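Local coordinates for protein Mn transporter subunit (Synechocystis sp. PCC 6803, PDB 3UJP) that binds manganese and, as the solute-binding subunit of a manganese transporter, probably delivers the ion to its membrane partner for uptake, at residues H66-T71 with E92-Q97. Residues are numbered along the deposited sequence; the frame is centred on the assembly and turned at random.
Sequences HGYEPT and ERWFEQ. With MN (manganese (II) ion), chain D; ZN (zinc ion), chain E; ZN (zinc ion), chain G.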
ATOM      1  N   HIS A  66      12.769  15.061  17.191  1.00 72.00           N
ATOM      2  CA  HIS A  66      13.356  16.405  17.265  1.00 66.95           C
ATOM      3  C   HIS A  66      14.843  16.406  16.889  1.00 73.20           C
ATOM      4  O   HIS A  66      15.346  17.385  16.331  1.00 75.87           O
ATOM      5  CB  HIS A  66      13.255  16.953  18.687  1.00 68.92           C
ATOM      6  CG  HIS A  66      11.930  17.549  19.049  1.00 61.62           C
ATOM      7  ND1 HIS A  66      11.664  18.891  18.914  1.00 59.78           N
ATOM      8  CD2 HIS A  66      10.832  16.995  19.609  1.00 62.82           C
ATOM      9  CE1 HIS A  66      10.440  19.137  19.354  1.00 62.59           C
ATOM     10  NE2 HIS A  66       9.910  18.004  19.771  1.00 63.35           N
ATOM     11  N   GLY A  67      15.559  15.330  17.218  1.00 73.98           N
ATOM     12  CA  GLY A  67      16.985  15.274  16.957  1.00 76.13           C
ATOM     13  C   GLY A  67      17.386  13.996  16.270  1.00 78.91           C
ATOM     14  O   GLY A  67      18.507  13.518  16.438  1.00 83.20           O
ATOM     15  N   TYR A  68      16.453  13.452  15.492  1.00 76.77           N
ATOM     16  CA  TYR A  68      16.634  12.179  14.807  1.00 70.04           C
ATOM     17  C   TYR A  68      17.848  12.316  13.922  1.00 68.91           C
ATOM     18  O   TYR A  68      18.197  13.424  13.493  1.00 69.67           O
ATOM     19  CB  TYR A  68      15.371  11.831  13.990  1.00 67.22           C
ATOM     20  CG  TYR A  68      15.444  10.578  13.122  1.00 70.22           C
ATOM     21  CD1 TYR A  68      15.510   9.309  13.694  1.00 72.27           C
ATOM     22  CD2 TYR A  68      15.409  10.664  11.727  1.00 74.50           C
ATOM     23  CE1 TYR A  68      15.562   8.163  12.897  1.00 76.49           C
ATOM     24  CE2 TYR A  68      15.465   9.527  10.930  1.00 73.13           C
ATOM     25  CZ  TYR A  68      15.549   8.279  11.520  1.00 71.88           C
ATOM     26  OH  TYR A  68      15.607   7.138  10.744  1.00 79.48           O
ATOM     27  N   GLU A  69      18.515  11.197  13.676  1.00 75.79           N
ATOM     28  CA  GLU A  69      19.654  11.184  12.782  1.00 76.06           C
ATOM     29  C   GLU A  69      19.355  10.289  11.603  1.00 73.47           C
ATOM     30  O   GLU A  69      19.455   9.068  11.707  1.00 74.67           O
ATOM     31  CB  GLU A  69      20.901  10.682  13.501  1.00 78.97           C
ATOM     32  CG  GLU A  69      22.210  11.116  12.861  1.00 85.62           C
ATOM     33  CD  GLU A  69      22.497  12.578  13.129  1.00 92.66           C
ATOM     34  OE1 GLU A  69      22.737  13.331  12.143  1.00 92.54           O
ATOM     35  OE2 GLU A  69      22.467  12.960  14.332  1.00 86.68           O
ATOM     36  N   PRO A  70      19.006  10.901  10.467  1.00 74.05           N
ATOM     37  CA  PRO A  70      18.641  10.196   9.227  1.00 76.33           C
ATOM     38  C   PRO A  70      19.707   9.197   8.725  1.00 85.11           C
ATOM     39  O   PRO A  70      20.813   9.621   8.363  1.00 82.23           O
ATOM     40  CB  PRO A  70      18.467  11.331   8.203  1.00 76.95           C
ATOM     41  CG  PRO A  70      18.353  12.580   9.008  1.00 74.03           C
ATOM     42  CD  PRO A  70      19.073  12.359  10.289  1.00 71.45           C
ATOM     43  N   THR A  71      19.370   7.904   8.722  1.00 89.17           N
ATOM     44  CA  THR A  71      20.170   6.880   8.051  1.00 87.27           C
ATOM     45  C   THR A  71      20.158   7.227   6.564  1.00 95.79           C
ATOM     46  O   THR A  71      19.446   8.160   6.171  1.00 96.63           O
ATOM     47  CB  THR A  71      19.640   5.425   8.311  1.00100.19           C
ATOM     48  OG1 THR A  71      18.205   5.366   8.216  1.00 98.85           O
ATOM     49  CG2 THR A  71      20.069   4.932   9.690  1.00102.50           C
ATOM     50  N   GLU A  92      11.600  19.294  13.386  1.00 68.91           N
ATOM     51  CA  GLU A  92      12.614  18.372  12.936  1.00 72.58           C
ATOM     52  C   GLU A  92      13.902  19.193  12.711  1.00 73.63           C
ATOM     53  O   GLU A  92      14.054  19.883  11.711  1.00 75.39           O
ATOM     54  CB  GLU A  92      12.108  17.648  11.682  1.00 70.96           C
ATOM     55  CG  GLU A  92      11.366  18.565  10.705  1.00 67.79           C
ATOM     56  CD  GLU A  92       9.854  18.576  10.875  1.00 66.42           C
ATOM     57  OE1 GLU A  92       9.273  17.510  11.123  1.00 65.03           O
ATOM     58  OE2 GLU A  92       9.244  19.650  10.715  1.00 66.72           O
ATOM     59  N   ARG A  93      14.808  19.160  13.675  1.00 73.08           N
ATOM     60  CA  ARG A  93      15.977  20.019  13.619  1.00 68.70           C
ATOM     61  C   ARG A  93      16.897  19.582  12.507  1.00 72.61           C
ATOM     62  O   ARG A  93      17.720  20.375  12.023  1.00 84.38           O
ATOM     63  CB  ARG A  93      16.705  20.012  14.959  1.00 69.54           C
ATOM     64  CG  ARG A  93      16.409  21.251  15.783  1.00 66.51           C
ATOM     65  CD  ARG A  93      17.045  21.232  17.161  1.00 67.46           C
ATOM     66  NE  ARG A  93      16.425  20.286  18.094  1.00 70.39           N
ATOM     67  CZ  ARG A  93      17.031  19.196  18.559  1.00 77.83           C
ATOM     68  NH1 ARG A  93      18.270  18.910  18.173  1.00 87.34           N
ATOM     69  NH2 ARG A  93      16.408  18.386  19.407  1.00 79.52           N
ATOM     70  N   TRP A  94      16.732  18.323  12.096  1.00 71.96           N
ATOM     71  CA  TRP A  94      17.617  17.657  11.131  1.00 76.25           C
ATOM     72  C   TRP A  94      17.181  17.850   9.681  1.00 76.14           C
ATOM     73  O   TRP A  94      17.885  17.456   8.753  1.00 83.84           O
ATOM     74  CB  TRP A  94      17.678  16.155  11.425  1.00 67.10           C
ATOM     75  CG  TRP A  94      16.322  15.557  11.611  1.00 69.53           C
ATOM     76  CD1 TRP A  94      15.637  15.420  12.787  1.00 72.15           C
ATOM     77  CD2 TRP A  94      15.453  15.042  10.587  1.00 74.49           C
ATOM     78  NE1 TRP A  94      14.404  14.847  12.561  1.00 67.54           N
ATOM     79  CE2 TRP A  94      14.266  14.606  11.220  1.00 68.54           C
ATOM     80  CE3 TRP A  94      15.569  14.892   9.200  1.00 71.42           C
ATOM     81  CZ2 TRP A  94      13.220  14.033  10.519  1.00 66.15           C
ATOM     82  CZ3 TRP A  94      14.516  14.323   8.508  1.00 67.14           C
ATOM     83  CH2 TRP A  94      13.365  13.902   9.164  1.00 64.16           C
ATOM     84  N   PHE A  95      16.017  18.455   9.494  1.00 74.94           N
ATOM     85  CA  PHE A  95      15.418  18.528   8.183  1.00 75.20           C
ATOM     86  C   PHE A  95      16.245  19.391   7.246  1.00 83.02           C
ATOM     87  O   PHE A  95      16.708  18.899   6.224  1.00 89.07           O
ATOM     88  CB  PHE A  95      13.976  19.023   8.260  1.00 71.23           C
ATOM     89  CG  PHE A  95      13.204  18.744   7.027  1.00 72.17           C
ATOM     90  CD1 PHE A  95      12.846  17.438   6.705  1.00 67.66           C
ATOM     91  CD2 PHE A  95      12.875  19.766   6.155  1.00 73.03           C
ATOM     92  CE1 PHE A  95      12.149  17.157   5.546  1.00 62.32           C
ATOM     93  CE2 PHE A  95      12.181  19.498   4.990  1.00 75.44           C
ATOM     94  CZ  PHE A  95      11.815  18.186   4.684  1.00 68.68           C
ATOM     95  N   GLU A  96      16.440  20.663   7.592  1.00 83.48           N
ATOM     96  CA  GLU A  96      17.239  21.589   6.778  1.00 89.25           C
ATOM     97  C   GLU A  96      18.380  20.874   6.045  1.00 87.26           C
ATOM     98  O   GLU A  96      18.562  21.000   4.830  1.00 89.26           O
ATOM     99  CB  GLU A  96      17.815  22.696   7.679  1.00 99.38           C
ATOM    100  CG  GLU A  96      18.537  23.831   6.952  1.00 99.80           C
ATOM    101  CD  GLU A  96      19.177  24.843   7.909  1.00108.10           C
ATOM    102  OE1 GLU A  96      20.410  25.033   7.838  1.00107.84           O
ATOM    103  OE2 GLU A  96      18.450  25.461   8.726  1.00114.40           O
ATOM    104  N   GLN A  97      19.136  20.100   6.801  1.00 83.91           N
ATOM    105  CA  GLN A  97      20.319  19.448   6.281  1.00 85.51           C
ATOM    106  C   GLN A  97      19.985  18.262   5.392  1.00 91.22           C
ATOM    107  O   GLN A  97      20.613  18.040   4.353  1.00 92.94           O
ATOM    108  CB  GLN A  97      21.135  18.972   7.454  1.00 83.29           C
ATOM    109  CG  GLN A  97      22.401  18.347   7.071  1.00 89.10           C
ATOM    110  CD  GLN A  97      23.459  18.759   8.025  1.00 97.08           C
ATOM    111  OE1 GLN A  97      24.100  17.919   8.655  1.00 93.35           O
ATOM    112  NE2 GLN A  97      23.638  20.071   8.171  1.00 92.69           N
TER
HETATM  113 MN    MN D   1       8.373  17.295  21.135  1.00 56.71          MN
HETATM  114 ZN    ZN E   2      22.666  15.166  11.690  0.60 88.71          ZN
HETATM  115 ZN    ZN G   5      18.683  27.257   9.428  1.00142.76          ZN
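The carbonyl oxygen of His-66 accepts a hydrogen bond from the backbone N of Arg-93 at 3.2 Å, with an N-H...O angle of 155° and the donor tilted from the carbonyl plane. The same oxygen lies over the centre of the Arg-93 guanidinium face, 3.3 Å from CZ; the arginine chain bends at chi3, and the guanidinium lies across this oxygen. Arg-93 NH2 packs against His-66 CB at 3.5 Å, whereas NH1 turns to Glu-220 in a salt bridge, so the guanidinium covers the backbone of a metal ligand while its charge is met elsewhere. The first side-chain bond of His-66 leads away from 92-97, and its imidazole binds manganese through NE2 at 2.2 Å; His-131, Glu-197 and Asp-272 complete the site.

Trp-94 carries most of the remaining packing. Its CG sits between the backbone N and the carbonyl carbon (chi1 48°), and its indole lies between Tyr-68 and Glu-92. Tyr-68 CD2 stands over one indole face, offset toward the rim, in an edge-to-face pair with planes at 70°, while Glu-92 CB stands over the rim of the opposite face. Tyr-68 CB approaches Trp-94 NE1 at 3.5 Å, but the N-H of that atom is spent on the carbonyl of Ile-65. On the six-membered ring, Pro-70 CG touches Trp-94 CE3 obliquely at 3.6 Å. An alanine at Trp-94 would probably open a gap beside Tyr-68 and Pro-70 and leave the Ile-65 carbonyl without its indole donor.

The contact thus ties the loop between strand 54-57 and helix 72-80 to the type I turn of Glu-92 to Phe-95 that leads into helix 95-100, beside strand 83-86 of the parallel sheet, where Phe-95 packs on Ile-84.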